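Local coordinates for protein acetyl-CoA acetyltransferase (Mycobacterium smegmatis, PDB 4EGV) that has the thiolase fold as a monomer with an additional C-terminal domain and, like its family, probably acts as an acyltransferase, at residues R214-A218 with P258-M263; L197-R203 with E458-V462; K306-R310 with G410-K414; I139-E143 with L379-M385. One frame throughout, in Å; residues are numbered along the deposited sequence.

A thiolase core with added modules shows how insertions and extensions become tied together. Contact 4, nearest the chain's centre, joins strand 136-143 of the mixed sheet to helix 383-397; contact 3 joins the loop after strand 294-303 to hairpin 402-409/414-421 of that sheet. The excursion between strands 136-143 and 271-279, which probably corresponds to the thiolase loop domain, holds contact 1 and half of contact 2. Along the chain, contact 1 precedes contact 3, both between the segments of contact 2; contact 4 crosses contacts 2 and 3. Contact 2 touches contacts 1 and 3, each about 14 Å away centre to centre; contact 4 stands about 21 to 28 Å, centre to centre, from all. Helix 191-206 thus links C-terminal strand, segment 258-263 and core-sheet loops.

Contact 1 (R214-A218 with P258-M263); sequences RLAMA and PYPRLM
A Met-aromatic contact within the excursion between strands 136-143 and 271-279 seats a helix on irregular chain. Residues 214-218 are a regular turn of helix 210-230 (Ala218 N to Arg214 O, 3.2 Å). In the second segment, Pro258 follows a cis peptide bond, Tyr259 and Pro260 are extended, and 261-263 form a 3-10 turn closed by Met263 N to Pro260 O at 3.1 Å. CA atoms lie 7.5 Å apart for Arg214 and Pro258, 7.9 Å for Ala218 and Met263. Selenomethionine Met217, rotamer m-t-m, points at the second segment: its SE is 3.9 Å from Tyr259 CD1, approaching the ring obliquely, and its CE is 3.5 Å from Pro258 O. Selenomethionine Met263 (chi1 t) answers, with SE 3.8 Å from Met217 CB and CE 3.6 Å from Ala218 CA. Arg214 CD comes within 4.2 Å of Pro260 CG. Tyr259 OH bonds Glu199, and Phe351 also touches Met217. This is largely apolar packing of a helix on an irregular segment, probably corresponding to part of the thiolase loop domain.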
loop_
_atom_site.group_PDB
_atom_site.type_symbol
_atom_site.label_atom_id
_atom_site.label_comp_id
_atom_site.label_asym_id
_atom_site.label_seq_id
_atom_site.Cartn_x
_atom_site.Cartn_y
_atom_site.Cartn_z
ATOM N N ARG A 214 -18.993 1.219 9.986
ATOM C CA ARG A 214 -19.317 1.005 8.604
ATOM C C ARG A 214 -19.584 2.328 7.866
ATOM O O ARG A 214 -19.261 2.461 6.697
ATOM C CB ARG A 214 -20.466 0.005 8.465
ATOM C CG ARG A 214 -20.674 -0.420 7.038
ATOM C CD ARG A 214 -21.025 -1.844 6.777
ATOM N NE ARG A 214 -22.437 -2.216 6.889
ATOM C CZ ARG A 214 -22.899 -3.083 7.781
ATOM N NH1 ARG A 214 -22.095 -3.651 8.656
ATOM N NH2 ARG A 214 -24.168 -3.390 7.810
ATOM N N LEU A 215 -20.118 3.322 8.572
ATOM C CA LEU A 215 -20.336 4.652 7.992
ATOM C C LEU A 215 -19.019 5.386 7.765
ATOM O O LEU A 215 -18.838 6.058 6.739
ATOM C CB LEU A 215 -21.294 5.482 8.860
ATOM C CG LEU A 215 -21.566 6.955 8.524
ATOM C CD1 LEU A 215 -22.517 7.111 7.370
ATOM C CD2 LEU A 215 -22.066 7.721 9.737
ATOM N N ALA A 216 -18.106 5.258 8.723
ATOM C CA ALA A 216 -16.818 5.901 8.611
ATOM C C ALA A 216 -16.071 5.413 7.369
ATOM O O ALA A 216 -15.505 6.222 6.633
ATOM C CB ALA A 216 -15.995 5.673 9.880
HETATM N N MSE A 217 -16.082 4.089 7.156
HETATM C CA MSE A 217 -15.470 3.437 5.995
HETATM C C MSE A 217 -16.069 3.870 4.660
HETATM O O MSE A 217 -15.357 4.046 3.678
HETATM C CB MSE A 217 -15.627 1.933 6.080
HETATM C CG MSE A 217 -14.755 1.244 7.051
HETATM SE SE MSE A 217 -14.872 -0.752 6.924
HETATM C CE MSE A 217 -16.781 -1.086 6.752
ATOM N N ALA A 218 -17.386 3.978 4.605
ATOM C CA ALA A 218 -18.036 4.442 3.416
ATOM C C ALA A 218 -17.738 5.918 3.160
ATOM O O ALA A 218 -17.600 6.309 2.018
ATOM C CB ALA A 218 -19.504 4.176 3.506
ATOM N N PRO A 258 -15.223 -6.627 8.307
ATOM C CA PRO A 258 -16.482 -5.903 8.270
ATOM C C PRO A 258 -16.896 -5.361 6.922
ATOM O O PRO A 258 -17.769 -4.484 6.879
ATOM C CB PRO A 258 -16.203 -4.726 9.205
ATOM C CG PRO A 258 -14.783 -4.440 9.008
ATOM C CD PRO A 258 -14.106 -5.704 8.490
ATOM N N TYR A 259 -16.288 -5.866 5.845
ATOM C CA TYR A 259 -16.452 -5.283 4.500
ATOM C C TYR A 259 -17.548 -5.863 3.611
ATOM O O TYR A 259 -17.621 -7.074 3.398
ATOM C CB TYR A 259 -15.180 -5.358 3.687
ATOM C CG TYR A 259 -13.928 -5.020 4.411
ATOM C CD1 TYR A 259 -13.625 -3.691 4.737
ATOM C CD2 TYR A 259 -13.003 -6.029 4.741
ATOM C CE1 TYR A 259 -12.446 -3.366 5.392
ATOM C CE2 TYR A 259 -11.837 -5.724 5.402
ATOM C CZ TYR A 259 -11.563 -4.390 5.722
ATOM O OH TYR A 259 -10.394 -4.097 6.348
ATOM N N PRO A 260 -18.397 -4.969 3.080
ATOM C CA PRO A 260 -19.318 -5.314 2.000
ATOM C C PRO A 260 -18.581 -5.381 0.686
ATOM O O PRO A 260 -17.570 -4.723 0.518
ATOM C CB PRO A 260 -20.324 -4.172 1.990
ATOM C CG PRO A 260 -19.858 -3.174 3.006
ATOM C CD PRO A 260 -18.566 -3.580 3.561
ATOM N N ARG A 261 -19.095 -6.191 -0.229
ATOM C CA ARG A 261 -18.486 -6.388 -1.538
ATOM C C ARG A 261 -18.012 -5.138 -2.284
ATOM O O ARG A 261 -16.959 -5.187 -2.837
ATOM C CB ARG A 261 -19.402 -7.184 -2.451
ATOM C CG ARG A 261 -18.653 -7.987 -3.476
ATOM C CD ARG A 261 -19.580 -8.550 -4.539
ATOM N NE ARG A 261 -19.216 -8.062 -5.857
ATOM C CZ ARG A 261 -19.765 -7.040 -6.519
ATOM N NH1 ARG A 261 -20.768 -6.317 -6.027
ATOM N NH2 ARG A 261 -19.287 -6.732 -7.718
ATOM N N LEU A 262 -18.775 -4.043 -2.335
ATOM C CA LEU A 262 -18.386 -2.893 -3.175
ATOM C C LEU A 262 -17.153 -2.173 -2.678
ATOM O O LEU A 262 -16.545 -1.399 -3.398
ATOM C CB LEU A 262 -19.522 -1.896 -3.356
ATOM C CG LEU A 262 -20.678 -2.371 -4.220
ATOM C CD1 LEU A 262 -21.643 -1.246 -4.403
ATOM C CD2 LEU A 262 -20.195 -2.872 -5.571
HETATM N N MSE A 263 -16.779 -2.467 -1.449
HETATM C CA MSE A 263 -15.677 -1.841 -0.771
HETATM C C MSE A 263 -14.386 -2.639 -0.928
HETATM O O MSE A 263 -13.348 -2.252 -0.403
HETATM C CB MSE A 263 -16.056 -1.775 0.697
HETATM C CG MSE A 263 -15.222 -0.878 1.573
HETATM SE SE MSE A 263 -16.428 0.091 2.799
HETATM C CE MSE A 263 -16.864 1.523 1.583
#

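Contact 2 (L197-R203 with E458-V462); sequences LLENARR and ETYTV
Leu197 opens the helical side; the axes of helix segment 197-203 and strand segment 458-462, part of strand 453-463, approach to 6.7 Å, at 134° between chain directions. CA distances of 5.4 Å (Leu197 to Tyr460) and 5.3 Å (Ala201 to Thr459) set the register. The Leu197 side chain (m,t) reaches the strand, CD2 lying 3.5 Å from Tyr460 C and CG 4.0 Å from Thr461 CG2, while its carbonyl O receives a 2.6 Å hydrogen bond from Thr459 OG1 (chi1 t) beyond its own helical bond from Ala201 N. Asn200 (chi1 m) donates from ND2 to Tyr460 O at 2.8 Å and 165°, with that amide over one face of the tyrosine ring. Arg203, extended through chi2, donates from NH2 to Tyr460 OH (2.7 Å) and also forms a salt bridge with Asp500. Glu458 and Thr459 form a classic beta bulge against Ile474; 459-462 are extended. Where the additional C-terminal domain meets the helix, the buried polar groups Leu197 O, Tyr460 O and Tyr460 OH thus find hydrogen-bond partners across the interface.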
loop_
_atom_site.group_PDB
_atom_site.type_symbol
_atom_site.label_atom_id
_atom_site.label_comp_id
_atom_site.label_asym_id
_atom_site.label_seq_id
_atom_site.Cartn_x
_atom_site.Cartn_y
_atom_site.Cartn_z
ATOM N N LEU A 197 -9.350 -8.273 10.563
ATOM C CA LEU A 197 -8.945 -8.317 11.965
ATOM C C LEU A 197 -8.389 -6.965 12.464
ATOM O O LEU A 197 -8.626 -6.541 13.591
ATOM C CB LEU A 197 -7.912 -9.421 12.184
ATOM C CG LEU A 197 -8.432 -10.857 12.169
ATOM C CD1 LEU A 197 -7.410 -11.880 11.780
ATOM C CD2 LEU A 197 -9.132 -11.211 13.436
ATOM N N LEU A 198 -7.627 -6.295 11.615
ATOM C CA LEU A 198 -7.010 -5.021 11.930
ATOM C C LEU A 198 -8.018 -3.936 12.020
ATOM O O LEU A 198 -7.951 -3.094 12.841
ATOM C CB LEU A 198 -6.001 -4.626 10.845
ATOM C CG LEU A 198 -4.516 -4.973 10.940
ATOM C CD1 LEU A 198 -4.286 -6.343 11.353
ATOM C CD2 LEU A 198 -3.818 -4.691 9.698
ATOM N N GLU A 199 -8.938 -3.965 11.095
ATOM C CA GLU A 199 -10.048 -3.080 11.052
ATOM C C GLU A 199 -11.011 -3.232 12.210
ATOM O O GLU A 199 -11.510 -2.268 12.643
ATOM C CB GLU A 199 -10.736 -3.274 9.734
ATOM C CG GLU A 199 -11.494 -2.114 9.262
ATOM C CD GLU A 199 -10.734 -1.187 8.377
ATOM O OE1 GLU A 199 -10.669 -0.021 8.708
ATOM O OE2 GLU A 199 -10.264 -1.589 7.334
ATOM N N ASN A 200 -11.230 -4.434 12.730
ATOM C CA ASN A 200 -12.074 -4.626 13.878
ATOM C C ASN A 200 -11.340 -4.326 15.163
ATOM O O ASN A 200 -11.919 -3.952 16.134
ATOM C CB ASN A 200 -12.656 -6.022 13.882
ATOM C CG ASN A 200 -13.820 -6.153 13.007
ATOM O OD1 ASN A 200 -14.551 -5.249 12.831
ATOM N ND2 ASN A 200 -13.988 -7.286 12.451
ATOM N N ALA A 201 -10.039 -4.443 15.130
ATOM C CA ALA A 201 -9.187 -3.996 16.242
ATOM C C ALA A 201 -9.151 -2.455 16.428
ATOM O O ALA A 201 -9.033 -1.968 17.556
ATOM C CB ALA A 201 -7.800 -4.580 16.126
ATOM N N ARG A 202 -9.261 -1.712 15.329
ATOM C CA ARG A 202 -9.289 -0.259 15.361
ATOM C C ARG A 202 -10.662 0.208 15.819
ATOM O O ARG A 202 -10.806 1.228 16.493
ATOM C CB ARG A 202 -8.970 0.308 13.980
ATOM C CG ARG A 202 -8.909 1.802 13.906
ATOM C CD ARG A 202 -8.663 2.309 12.525
ATOM N NE ARG A 202 -8.816 3.753 12.493
ATOM C CZ ARG A 202 -9.956 4.392 12.227
ATOM N NH1 ARG A 202 -11.039 3.699 11.931
ATOM N NH2 ARG A 202 -10.008 5.730 12.248
ATOM N N ARG A 203 -11.676 -0.555 15.451
ATOM C CA ARG A 203 -13.018 -0.271 15.920
ATOM C C ARG A 203 -13.142 -0.408 17.438
ATOM O O ARG A 203 -13.839 0.386 18.076
ATOM C CB ARG A 203 -14.047 -1.145 15.219
ATOM C CG ARG A 203 -15.451 -0.761 15.594
ATOM C CD ARG A 203 -16.512 -1.553 14.927
ATOM N NE ARG A 203 -16.538 -2.944 15.358
ATOM C CZ ARG A 203 -17.126 -3.395 16.455
ATOM N NH1 ARG A 203 -17.729 -2.564 17.248
ATOM N NH2 ARG A 203 -17.113 -4.680 16.750
ATOM N N GLU A 458 -10.208 -10.167 21.453
ATOM C CA GLU A 458 -9.578 -8.870 21.212
ATOM C C GLU A 458 -10.005 -8.321 19.856
ATOM O O GLU A 458 -10.297 -7.134 19.719
ATOM C CB GLU A 458 -8.048 -8.934 21.348
ATOM C CG GLU A 458 -7.421 -7.555 21.504
ATOM C CD GLU A 458 -5.911 -7.567 21.521
ATOM O OE1 GLU A 458 -5.326 -8.660 21.556
ATOM O OE2 GLU A 458 -5.306 -6.483 21.479
ATOM N N THR A 459 -10.047 -9.216 18.876
ATOM C CA THR A 459 -10.531 -8.912 17.537
ATOM C C THR A 459 -11.004 -10.196 16.829
ATOM O O THR A 459 -10.794 -11.306 17.299
ATOM C CB THR A 459 -9.489 -8.118 16.727
ATOM O OG1 THR A 459 -10.050 -7.693 15.484
ATOM C CG2 THR A 459 -8.252 -8.937 16.497
ATOM N N TYR A 460 -11.671 -10.013 15.706
ATOM C CA TYR A 460 -12.421 -11.061 15.053
ATOM C C TYR A 460 -12.639 -10.699 13.585
ATOM O O TYR A 460 -12.538 -9.539 13.164
ATOM C CB TYR A 460 -13.791 -11.241 15.744
ATOM C CG TYR A 460 -14.726 -10.053 15.566
ATOM C CD1 TYR A 460 -15.715 -10.052 14.578
ATOM C CD2 TYR A 460 -14.608 -8.923 16.378
ATOM C CE1 TYR A 460 -16.558 -8.966 14.398
ATOM C CE2 TYR A 460 -15.454 -7.820 16.210
ATOM C CZ TYR A 460 -16.437 -7.851 15.212
ATOM O OH TYR A 460 -17.270 -6.767 15.034
ATOM N N THR A 461 -12.949 -11.716 12.805
ATOM C CA THR A 461 -13.592 -11.501 11.523
ATOM C C THR A 461 -14.513 -12.688 11.210
ATOM O O THR A 461 -14.477 -13.700 11.909
ATOM C CB THR A 461 -12.543 -11.224 10.412
ATOM O OG1 THR A 461 -13.202 -10.900 9.182
ATOM C CG2 THR A 461 -11.599 -12.387 10.250
ATOM N N VAL A 462 -15.356 -12.547 10.194
ATOM C CA VAL A 462 -16.202 -13.643 9.776
ATOM C C VAL A 462 -16.081 -13.841 8.268
ATOM O O VAL A 462 -16.039 -12.871 7.504
ATOM C CB VAL A 462 -17.674 -13.395 10.144
ATOM C CG1 VAL A 462 -18.522 -14.643 9.834
ATOM C CG2 VAL A 462 -17.822 -13.028 11.591
#

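Contact 3 (K306-R310 with G410-K414); sequences KLLER and GIASK
Neither segment is a regular helix or strand. Residues 306-310 fold through a turn with Glu309 N bonded to Lys306 O at 3.0 Å, after which Arg310 returns to an extended conformation (-64/135). Residues 410-413 are the tip of the beta-hairpin linking strands 402-409 and 414-421 of the thiolase-fold sheet, probably the hairpin that in classical thiolases carries the CxG motif. Two positive phi values bend this tip, at Gly410 (64/-124) and Ala412 (45/32), and Ile411 N is bonded to Ser413 OG at 3.1 Å. The segments approach with Leu307 and Ile411 CA atoms 7.6 Å apart. Their side chains meet only lightly, Leu307 CD2 to Ile411 CG2 at 4.4 Å, and Leu198 of helix 191-206 touches both. The main link is Arg310, extended beyond CB, with chi1 m and chi2 to chi4 near 180°, and with NE tied to Pro305 O just ahead of its own segment. The example shows how one arginine can bridge two loops by finding a backbone carbonyl: Arg310 NH1 donates to Ile411 O at 3.0 Å and 159°, near the guanidinium plane, and Arg310 NH2 adds a weak bond to the same Ile411 O at 3.4 Å.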
loop_
_atom_site.group_PDB
_atom_site.type_symbol
_atom_site.label_atom_id
_atom_site.label_comp_id
_atom_site.label_asym_id
_atom_site.label_seq_id
_atom_site.Cartn_x
_atom_site.Cartn_y
_atom_site.Cartn_z
ATOM N N LYS A 306 5.502 -9.385 13.036
ATOM C CA LYS A 306 4.334 -10.198 12.649
ATOM C C LYS A 306 3.125 -9.777 13.403
ATOM O O LYS A 306 3.208 -9.309 14.513
ATOM C CB LYS A 306 4.506 -11.712 12.827
ATOM C CG LYS A 306 5.701 -12.164 13.601
ATOM C CD LYS A 306 5.959 -13.653 13.370
ATOM C CE LYS A 306 7.387 -13.850 12.851
ATOM N NZ LYS A 306 7.470 -14.964 11.875
ATOM N N LEU A 307 1.995 -10.019 12.777
ATOM C CA LEU A 307 0.723 -9.584 13.248
ATOM C C LEU A 307 0.465 -9.893 14.702
ATOM O O LEU A 307 0.085 -9.077 15.399
ATOM C CB LEU A 307 -0.384 -10.090 12.338
ATOM C CG LEU A 307 -1.793 -9.752 12.753
ATOM C CD1 LEU A 307 -1.941 -8.298 12.862
ATOM C CD2 LEU A 307 -2.740 -10.309 11.752
ATOM N N LEU A 308 0.688 -11.035 15.232
ATOM C CA LEU A 308 0.301 -11.192 16.632
ATOM C C LEU A 308 1.249 -10.625 17.723
ATOM O O LEU A 308 0.973 -10.738 18.912
ATOM C CB LEU A 308 0.151 -12.662 16.837
ATOM C CG LEU A 308 -1.140 -13.433 16.608
ATOM C CD1 LEU A 308 -2.441 -12.687 16.586
ATOM C CD2 LEU A 308 -1.010 -14.635 15.697
ATOM N N GLU A 309 2.378 -10.062 17.309
ATOM C CA GLU A 309 3.371 -9.505 18.226
ATOM C C GLU A 309 3.111 -8.015 18.491
ATOM O O GLU A 309 3.597 -7.463 19.471
ATOM C CB GLU A 309 4.787 -9.699 17.652
ATOM C CG GLU A 309 5.392 -11.117 17.797
ATOM C CD GLU A 309 6.708 -11.349 16.980
ATOM O OE1 GLU A 309 7.258 -10.403 16.330
ATOM O OE2 GLU A 309 7.199 -12.509 16.997
ATOM N N ARG A 310 2.334 -7.381 17.609
ATOM C CA ARG A 310 2.095 -5.923 17.613
ATOM C C ARG A 310 1.377 -5.441 18.858
ATOM O O ARG A 310 0.395 -6.052 19.282
ATOM C CB ARG A 310 1.315 -5.473 16.365
ATOM C CG ARG A 310 2.026 -5.736 15.098
ATOM C CD ARG A 310 1.261 -5.325 13.883
ATOM N NE ARG A 310 1.932 -5.897 12.720
ATOM C CZ ARG A 310 1.480 -5.887 11.478
ATOM N NH1 ARG A 310 0.330 -5.292 11.169
ATOM N NH2 ARG A 310 2.211 -6.475 10.557
ATOM N N GLY A 410 2.043 -5.469 2.693
ATOM C CA GLY A 410 1.683 -6.738 3.320
ATOM C C GLY A 410 0.415 -6.776 4.112
ATOM O O GLY A 410 -0.586 -6.442 3.622
ATOM N N ILE A 411 0.478 -7.157 5.360
ATOM C CA ILE A 411 -0.642 -6.963 6.268
ATOM C C ILE A 411 -0.428 -5.727 7.115
ATOM O O ILE A 411 -0.198 -5.863 8.271
ATOM C CB ILE A 411 -0.821 -8.171 7.225
ATOM C CG1 ILE A 411 -0.863 -9.476 6.447
ATOM C CG2 ILE A 411 -2.074 -8.057 8.022
ATOM C CD1 ILE A 411 -1.928 -9.545 5.360
ATOM N N ALA A 412 -0.511 -4.536 6.534
ATOM C CA ALA A 412 0.124 -3.318 7.096
ATOM C C ALA A 412 1.563 -3.555 7.567
ATOM O O ALA A 412 1.978 -2.928 8.523
ATOM C CB ALA A 412 -0.712 -2.711 8.213
ATOM N N SER A 413 2.298 -4.464 6.907
ATOM C CA SER A 413 3.626 -4.926 7.384
ATOM C C SER A 413 4.722 -3.944 7.003
ATOM O O SER A 413 5.702 -3.823 7.681
ATOM C CB SER A 413 4.002 -6.319 6.837
ATOM O OG SER A 413 3.052 -7.290 7.128
ATOM N N LYS A 414 4.530 -3.271 5.882
ATOM C CA LYS A 414 5.548 -2.462 5.254
ATOM C C LYS A 414 4.949 -1.160 4.721
ATOM O O LYS A 414 3.866 -1.146 4.139
ATOM C CB LYS A 414 6.202 -3.238 4.112
ATOM C CG LYS A 414 7.393 -4.039 4.498
ATOM C CD LYS A 414 7.700 -5.014 3.397
ATOM C CE LYS A 414 8.907 -5.907 3.716
ATOM N NZ LYS A 414 9.568 -6.412 2.455
#

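Contact 4 (I139-E143 with L379-M385); sequences IFGSE and LGNNYSM
Met385, a selenomethionine with chi1 t, points at the strand and packs its SE 3.8 Å from Ile139 CG2. Residues 139-143 are fully extended, the end of strand 136-143, which pairs with strand 271-279. Facing them, 379-382 form a loop that passes at Tyr383-Met385 into helix 383-397, with Met385 N bonded to Asn382 O at 3.3 Å. The nearest CA atoms are those of Gly141 and Asn382, 5.9 Å apart. An ideal CB on Gly141 would collide with Asn382 OD1, so the bare glycine admits the asparagine, which points at the strand in chi1 t: ND2 lies 3.3 Å from Gly141 C, and OD1 is hydrogen-bonded to Thr74. Glu143 ends the strand's part, with chi1 29° between wells and chi2 t, its OE2 accepting Leu379 N at 2.7 Å and 163°, and lying 3.6 Å from Leu379 CG. Between the two halves of the thiolase fold, apolar packing at Ile139 thus gives way to a single carboxylate-to-amide hydrogen bond at Glu143, tethering the loop's beginning to the strand end.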
loop_
_atom_site.group_PDB
_atom_site.type_symbol
_atom_site.label_atom_id
_atom_site.label_comp_id
_atom_site.label_asym_id
_atom_site.label_seq_id
_atom_site.Cartn_x
_atom_site.Cartn_y
_atom_site.Cartn_z
ATOM N N ILE A 139 12.345 1.862 -13.830
ATOM C CA ILE A 139 11.513 1.047 -12.984
ATOM C C ILE A 139 10.169 0.775 -13.680
ATOM O O ILE A 139 9.651 1.631 -14.382
ATOM C CB ILE A 139 11.346 1.789 -11.664
ATOM C CG1 ILE A 139 12.654 1.753 -10.884
ATOM C CG2 ILE A 139 10.237 1.217 -10.785
ATOM C CD1 ILE A 139 12.725 2.829 -9.803
ATOM N N PHE A 140 9.618 -0.417 -13.539
ATOM C CA PHE A 140 8.361 -0.702 -14.205
ATOM C C PHE A 140 7.648 -1.853 -13.520
ATOM O O PHE A 140 8.236 -2.571 -12.716
ATOM C CB PHE A 140 8.542 -0.973 -15.715
ATOM C CG PHE A 140 9.660 -1.921 -16.026
ATOM C CD1 PHE A 140 9.534 -3.280 -15.780
ATOM C CD2 PHE A 140 10.867 -1.440 -16.516
ATOM C CE1 PHE A 140 10.575 -4.160 -16.035
ATOM C CE2 PHE A 140 11.953 -2.336 -16.771
ATOM C CZ PHE A 140 11.780 -3.696 -16.528
ATOM N N GLY A 141 6.359 -2.006 -13.809
ATOM C CA GLY A 141 5.592 -3.110 -13.274
ATOM C C GLY A 141 4.331 -3.234 -14.077
ATOM O O GLY A 141 4.042 -2.343 -14.818
ATOM N N SER A 142 3.574 -4.314 -13.923
ATOM C CA SER A 142 2.355 -4.555 -14.717
ATOM C C SER A 142 1.523 -5.691 -14.167
ATOM O O SER A 142 1.979 -6.468 -13.342
ATOM C CB SER A 142 2.657 -4.826 -16.208
ATOM O OG SER A 142 3.577 -5.884 -16.382
ATOM N N GLU A 143 0.276 -5.781 -14.613
ATOM C CA GLU A 143 -0.562 -6.916 -14.292
ATOM C C GLU A 143 -1.534 -7.224 -15.386
ATOM O O GLU A 143 -1.894 -6.362 -16.162
ATOM C CB GLU A 143 -1.275 -6.759 -12.971
ATOM C CG GLU A 143 -1.578 -5.354 -12.536
ATOM C CD GLU A 143 -2.067 -5.300 -11.065
ATOM O OE1 GLU A 143 -1.357 -4.689 -10.175
ATOM O OE2 GLU A 143 -3.160 -5.900 -10.827
ATOM N N LEU A 379 -4.588 -5.769 -8.482
ATOM C CA LEU A 379 -4.414 -6.711 -7.388
ATOM C C LEU A 379 -3.805 -6.092 -6.164
ATOM O O LEU A 379 -3.971 -6.610 -5.076
ATOM C CB LEU A 379 -3.530 -7.882 -7.808
ATOM C CG LEU A 379 -4.128 -8.766 -8.919
ATOM C CD1 LEU A 379 -3.102 -9.849 -9.394
ATOM C CD2 LEU A 379 -5.565 -9.292 -8.642
ATOM N N GLY A 380 -3.081 -5.005 -6.345
ATOM C CA GLY A 380 -2.459 -4.350 -5.229
ATOM C C GLY A 380 -0.957 -4.210 -5.248
ATOM O O GLY A 380 -0.417 -3.334 -4.576
ATOM N N ASN A 381 -0.286 -5.036 -6.029
ATOM C CA ASN A 381 1.152 -5.034 -6.014
ATOM C C ASN A 381 1.884 -3.846 -6.680
ATOM O O ASN A 381 2.844 -3.295 -6.127
ATOM C CB ASN A 381 1.696 -6.357 -6.514
ATOM C CG ASN A 381 2.914 -6.759 -5.751
ATOM O OD1 ASN A 381 4.049 -6.528 -6.196
ATOM N ND2 ASN A 381 2.699 -7.301 -4.549
ATOM N N ASN A 382 1.427 -3.467 -7.864
ATOM C CA ASN A 382 2.036 -2.388 -8.617
ATOM C C ASN A 382 1.250 -1.062 -8.568
ATOM O O ASN A 382 1.532 -0.134 -9.292
ATOM C CB ASN A 382 2.288 -2.840 -10.065
ATOM C CG ASN A 382 3.314 -2.006 -10.735
ATOM O OD1 ASN A 382 4.440 -1.927 -10.265
ATOM N ND2 ASN A 382 2.934 -1.326 -11.797
ATOM N N TYR A 383 0.277 -0.977 -7.684
ATOM C CA TYR A 383 -0.556 0.209 -7.584
ATOM C C TYR A 383 0.189 1.523 -7.357
ATOM O O TYR A 383 -0.061 2.491 -8.050
ATOM C CB TYR A 383 -1.604 0.054 -6.495
ATOM C CG TYR A 383 -2.256 1.385 -6.209
ATOM C CD1 TYR A 383 -3.293 1.863 -7.030
ATOM C CD2 TYR A 383 -1.803 2.204 -5.163
ATOM C CE1 TYR A 383 -3.854 3.058 -6.808
ATOM C CE2 TYR A 383 -2.382 3.426 -4.945
ATOM C CZ TYR A 383 -3.402 3.842 -5.774
ATOM O OH TYR A 383 -4.008 5.046 -5.565
ATOM N N SER A 384 1.095 1.569 -6.389
ATOM C CA SER A 384 1.799 2.817 -6.066
ATOM C C SER A 384 2.661 3.386 -7.181
ATOM O O SER A 384 3.145 4.488 -7.081
ATOM C CB SER A 384 2.630 2.703 -4.770
ATOM O OG SER A 384 1.866 3.021 -3.620
HETATM N N MSE A 385 2.877 2.669 -8.251
HETATM C CA MSE A 385 3.661 3.263 -9.293
HETATM C C MSE A 385 2.840 4.193 -10.156
HETATM O O MSE A 385 3.371 5.115 -10.763
HETATM C CB MSE A 385 4.237 2.197 -10.159
HETATM C CG MSE A 385 5.242 2.747 -11.082
HETATM SE SE MSE A 385 6.449 1.390 -11.349
HETATM C CE MSE A 385 5.362 0.048 -12.171
#